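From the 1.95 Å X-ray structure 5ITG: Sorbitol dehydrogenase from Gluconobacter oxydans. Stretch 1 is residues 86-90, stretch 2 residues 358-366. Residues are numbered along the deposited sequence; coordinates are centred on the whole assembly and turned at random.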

ATOM      1  N   GLU A  86       6.425 -12.354 -11.553  1.00 21.01           N
ATOM      2  CA  GLU A  86       5.431 -11.328 -11.850  1.00 23.30           C
ATOM      3  C   GLU A  86       4.337 -11.976 -12.694  1.00 22.55           C
ATOM      4  O   GLU A  86       4.598 -12.460 -13.794  1.00 22.81           O
ATOM      5  CB  GLU A  86       6.086 -10.175 -12.607  1.00 25.19           C
ATOM      6  CG  GLU A  86       7.039  -9.370 -11.739  1.00 27.67           C
ATOM      7  CD  GLU A  86       7.916  -8.430 -12.537  1.00 28.46           C
ATOM      8  OE1 GLU A  86       8.947  -8.889 -13.073  1.00 31.23           O
ATOM      9  OE2 GLU A  86       7.573  -7.233 -12.634  1.00 29.79           O
ATOM     10  N   THR A  87       3.117 -11.991 -12.169  1.00 21.83           N
ATOM     11  CA  THR A  87       1.994 -12.622 -12.858  1.00 22.54           C
ATOM     12  C   THR A  87       0.955 -11.643 -13.396  1.00 21.97           C
ATOM     13  O   THR A  87       0.389 -10.853 -12.645  1.00 21.51           O
ATOM     14  CB  THR A  87       1.296 -13.614 -11.922  1.00 23.40           C
ATOM     15  OG1 THR A  87       2.266 -14.541 -11.416  1.00 25.07           O
ATOM     16  CG2 THR A  87       0.204 -14.373 -12.663  1.00 24.01           C
ATOM     17  N   ALA A  88       0.697 -11.723 -14.700  1.00 21.74           N
ATOM     18  CA  ALA A  88      -0.267 -10.845 -15.368  1.00 21.78           C
ATOM     19  C   ALA A  88      -1.675 -11.437 -15.331  1.00 22.68           C
ATOM     20  O   ALA A  88      -1.845 -12.626 -15.102  1.00 22.49           O
ATOM     21  CB  ALA A  88       0.164 -10.617 -16.809  1.00 20.43           C
ATOM     22  N   PRO A  89      -2.708 -10.604 -15.549  1.00 23.95           N
ATOM     23  CA  PRO A  89      -4.094 -11.090 -15.530  1.00 25.18           C
ATOM     24  C   PRO A  89      -4.350 -12.149 -16.608  1.00 27.75           C
ATOM     25  O   PRO A  89      -5.301 -12.933 -16.516  1.00 26.36           O
ATOM     26  CB  PRO A  89      -4.907  -9.819 -15.763  1.00 24.64           C
ATOM     27  CG  PRO A  89      -4.029  -8.737 -15.174  1.00 24.40           C
ATOM     28  CD  PRO A  89      -2.671  -9.137 -15.695  1.00 23.33           C
ATOM     29  N   SER A  90      -3.495 -12.158 -17.629  1.00 29.58           N
ATOM     30  CA  SER A  90      -3.602 -13.116 -18.728  1.00 31.79           C
ATOM     31  C   SER A  90      -3.202 -14.504 -18.243  1.00 32.96           C
ATOM     32  O   SER A  90      -3.408 -15.503 -18.938  1.00 35.29           O
ATOM     33  CB  SER A  90      -2.682 -12.703 -19.880  1.00 31.26           C
ATOM     34  OG  SER A  90      -1.320 -12.761 -19.477  1.00 32.77           O
TER
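Stretch 2 (358-366) ISRFSNKAM

A single direct hydrogen bond joins the two stretches, and it is made by the side chain of a buried asparagine to the backbone: Asn363 ND2 donates to Thr87 O over 3.0 Å, with an N-H...O angle of 159°. Residues that touch across the two stretches are at least 270 apart in sequence, and the contact is small, burying 272 Å² summed over both sides.

Stretch 1 leaves a strand at Glu86 and Thr87 and continues as an irregular segment through Ala88, Pro89 and Ser90. Stretch 2 enters as the end of a helix, helical from Ile358 to Phe361, and then turns. Asn363, with phi/psi of -73/100°, departs from helical geometry, whereas Lys364, Ala365 and Met366 return to helical torsions without the regular bonds. The chains run in opposite senses across the contact: Pro89 lies beside Asn363, their CA atoms 4.0 Å apart, while the earlier Thr87 pairs with the later Ala365 at a CA-CA distance of 7.3 Å.

Asn363 is the pivot. Its CA-to-CB bond points sideways, but a t rotamer at chi1 brings the amide nearer to stretch 1. Asn363 ND2 also lies 3.7 Å from Pro89 N, so the amide rests against the backbone where strand gives way to loop. The other end of the amide is occupied as well: Asn363 OD1 accepts a 2.9 Å hydrogen bond from water 1, which also donates a weak one of 3.3 Å to Ala88 O, and a weak 3.3 Å bond from Ala365 N to Asn363 OD1 links the side chain to its own turn.

Pro89 has the largest covered area, 89 Å². Its ring packs by van der Waals contact against the end of the helix: Pro89 CG lies 3.4 Å from both Ser359 O and Ser359 OG, and Pro89 CB 3.6 Å from Ser362 OG. Ser359 O is engaged within stretch 2, accepting a short 2.5 Å hydrogen bond from Ser362 OG and a weak one of 3.1 Å from Ser362 N.

At the other end, the CA-to-CB bond of Thr87 points toward stretch 2, and Thr87 CG2 sits 4.0 Å from Ala365 CB, a small apolar contact; the Thr87 hydroxyl is bonded elsewhere in the structure. Water 2 adds a further bridge, donating to Pro89 O at 2.7 Å and accepting from Lys364 N at 3.0 Å. The CA-to-CB bonds of Glu86 and Ser90 point away, and neither residue makes contact.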

ATOM      1  N   ILE A 358      -9.917  -2.434 -13.826  1.00 15.27           N
ATOM      2  CA  ILE A 358     -10.679  -3.589 -14.296  1.00 17.26           C
ATOM      3  C   ILE A 358      -9.774  -4.805 -14.524  1.00 15.99           C
ATOM      4  O   ILE A 358     -10.062  -5.903 -14.052  1.00 17.15           O
ATOM      5  CB  ILE A 358     -11.409  -3.255 -15.611  1.00 15.86           C
ATOM      6  CG1 ILE A 358     -12.357  -2.072 -15.394  1.00 22.36           C
ATOM      7  CG2 ILE A 358     -12.160  -4.481 -16.125  1.00 17.58           C
ATOM      8  CD1 ILE A 358     -13.371  -2.300 -14.314  1.00 22.25           C
ATOM      9  N   SER A 359      -8.677  -4.599 -15.242  1.00 17.31           N
ATOM     10  CA  SER A 359      -7.736  -5.676 -15.538  1.00 17.71           C
ATOM     11  C   SER A 359      -7.141  -6.301 -14.280  1.00 17.40           C
ATOM     12  O   SER A 359      -7.020  -7.526 -14.176  1.00 17.57           O
ATOM     13  CB  SER A 359      -6.609  -5.150 -16.431  1.00 20.38           C
ATOM     14  OG  SER A 359      -5.637  -6.162 -16.656  1.00 23.53           O
ATOM     15  N   ARG A 360      -6.768  -5.460 -13.322  1.00 15.75           N
ATOM     16  CA  ARG A 360      -6.181  -5.941 -12.085  1.00 16.17           C
ATOM     17  C   ARG A 360      -7.147  -6.800 -11.294  1.00 17.01           C
ATOM     18  O   ARG A 360      -6.756  -7.843 -10.760  1.00 18.51           O
ATOM     19  CB  ARG A 360      -5.701  -4.761 -11.242  1.00 16.00           C
ATOM     20  CG  ARG A 360      -4.536  -4.025 -11.883  1.00 16.87           C
ATOM     21  CD  ARG A 360      -4.130  -2.806 -11.079  1.00 17.38           C
ATOM     22  NE  ARG A 360      -3.561  -3.155  -9.777  1.00 16.95           N
ATOM     23  CZ  ARG A 360      -3.414  -2.282  -8.782  1.00 18.65           C
ATOM     24  NH1 ARG A 360      -3.798  -1.021  -8.945  1.00 17.29           N
ATOM     25  NH2 ARG A 360      -2.879  -2.666  -7.627  1.00 17.02           N
ATOM     26  N   PHE A 361      -8.405  -6.371 -11.221  1.00 16.40           N
ATOM     27  CA  PHE A 361      -9.419  -7.123 -10.491  1.00 16.16           C
ATOM     28  C   PHE A 361      -9.633  -8.496 -11.140  1.00 17.61           C
ATOM     29  O   PHE A 361     -10.090  -9.429 -10.485  1.00 16.60           O
ATOM     30  CB  PHE A 361     -10.758  -6.357 -10.455  1.00 16.57           C
ATOM     31  CG  PHE A 361     -10.742  -5.100  -9.601  1.00 16.04           C
ATOM     32  CD1 PHE A 361      -9.674  -4.814  -8.752  1.00 16.03           C
ATOM     33  CD2 PHE A 361     -11.820  -4.214  -9.638  1.00 19.55           C
ATOM     34  CE1 PHE A 361      -9.682  -3.658  -7.947  1.00 18.94           C
ATOM     35  CE2 PHE A 361     -11.839  -3.056  -8.840  1.00 15.92           C
ATOM     36  CZ  PHE A 361     -10.769  -2.782  -7.993  1.00 15.94           C
ATOM     37  N   SER A 362      -9.306  -8.616 -12.426  1.00 18.77           N
ATOM     38  CA  SER A 362      -9.455  -9.890 -13.134  1.00 21.59           C
ATOM     39  C   SER A 362      -8.248 -10.824 -12.963  1.00 23.11           C
ATOM     40  O   SER A 362      -8.259 -11.948 -13.476  1.00 22.30           O
ATOM     41  CB  SER A 362      -9.667  -9.651 -14.628  1.00 22.88           C
ATOM     42  OG  SER A 362      -8.430  -9.348 -15.265  1.00 23.13           O
ATOM     43  N   ASN A 363      -7.211 -10.371 -12.254  1.00 22.69           N
ATOM     44  CA  ASN A 363      -6.012 -11.198 -12.046  1.00 23.23           C
ATOM     45  C   ASN A 363      -6.360 -12.304 -11.054  1.00 24.10           C
ATOM     46  O   ASN A 363      -6.387 -12.073  -9.851  1.00 24.08           O
ATOM     47  CB  ASN A 363      -4.855 -10.348 -11.487  1.00 22.72           C
ATOM     48  CG  ASN A 363      -3.496 -11.033 -11.623  1.00 23.59           C
ATOM     49  OD1 ASN A 363      -3.384 -12.253 -11.475  1.00 22.23           O
ATOM     50  ND2 ASN A 363      -2.455 -10.244 -11.893  1.00 21.70           N
ATOM     51  N   LYS A 364      -6.629 -13.506 -11.553  1.00 25.77           N
ATOM     52  CA  LYS A 364      -6.999 -14.607 -10.671  1.00 29.84           C
ATOM     53  C   LYS A 364      -5.967 -14.935  -9.586  1.00 31.05           C
ATOM     54  O   LYS A 364      -6.335 -15.253  -8.450  1.00 31.93           O
ATOM     55  CB  LYS A 364      -7.335 -15.860 -11.499  1.00 30.63           C
ATOM     56  CG  LYS A 364      -8.503 -15.643 -12.458  1.00 31.45           C
ATOM     57  CD  LYS A 364      -8.986 -16.946 -13.092  1.00 33.99           C
ATOM     58  CE  LYS A 364      -9.782 -17.803 -12.108  1.00 35.95           C
ATOM     59  NZ  LYS A 364     -11.131 -17.234 -11.800  1.00 34.25           N
ATOM     60  N   ALA A 365      -4.684 -14.845  -9.911  1.00 32.52           N
ATOM     61  CA  ALA A 365      -3.648 -15.146  -8.921  1.00 33.81           C
ATOM     62  C   ALA A 365      -3.677 -14.181  -7.731  1.00 34.38           C
ATOM     63  O   ALA A 365      -3.275 -14.540  -6.626  1.00 34.69           O
ATOM     64  CB  ALA A 365      -2.270 -15.112  -9.582  1.00 34.20           C
HETATM   65  N   MSE A 366      -4.156 -12.961  -7.961  1.00 35.60           N
HETATM   66  CA  MSE A 366      -4.212 -11.933  -6.919  1.00 37.31           C
HETATM   67  C   MSE A 366      -5.540 -11.876  -6.181  1.00 37.34           C
HETATM   68  O   MSE A 366      -5.606 -11.405  -5.049  1.00 38.82           O
HETATM   69  CB  MSE A 366      -3.959 -10.548  -7.523  1.00 36.90           C
HETATM   70  CG  MSE A 366      -2.621 -10.384  -8.216  1.00 39.26           C
HETATM   71 SE   MSE A 366      -1.145 -10.624  -7.007  0.74 40.18          SE
HETATM   72  CE  MSE A 366      -0.406 -12.236  -7.762  1.00 37.69           C
TER
HETATM   73  O   HOH W   1      -3.466 -14.668 -13.016  1.00 28.78           O
HETATM   74  O   HOH W   2      -5.882 -14.414 -14.308  1.00 30.40           O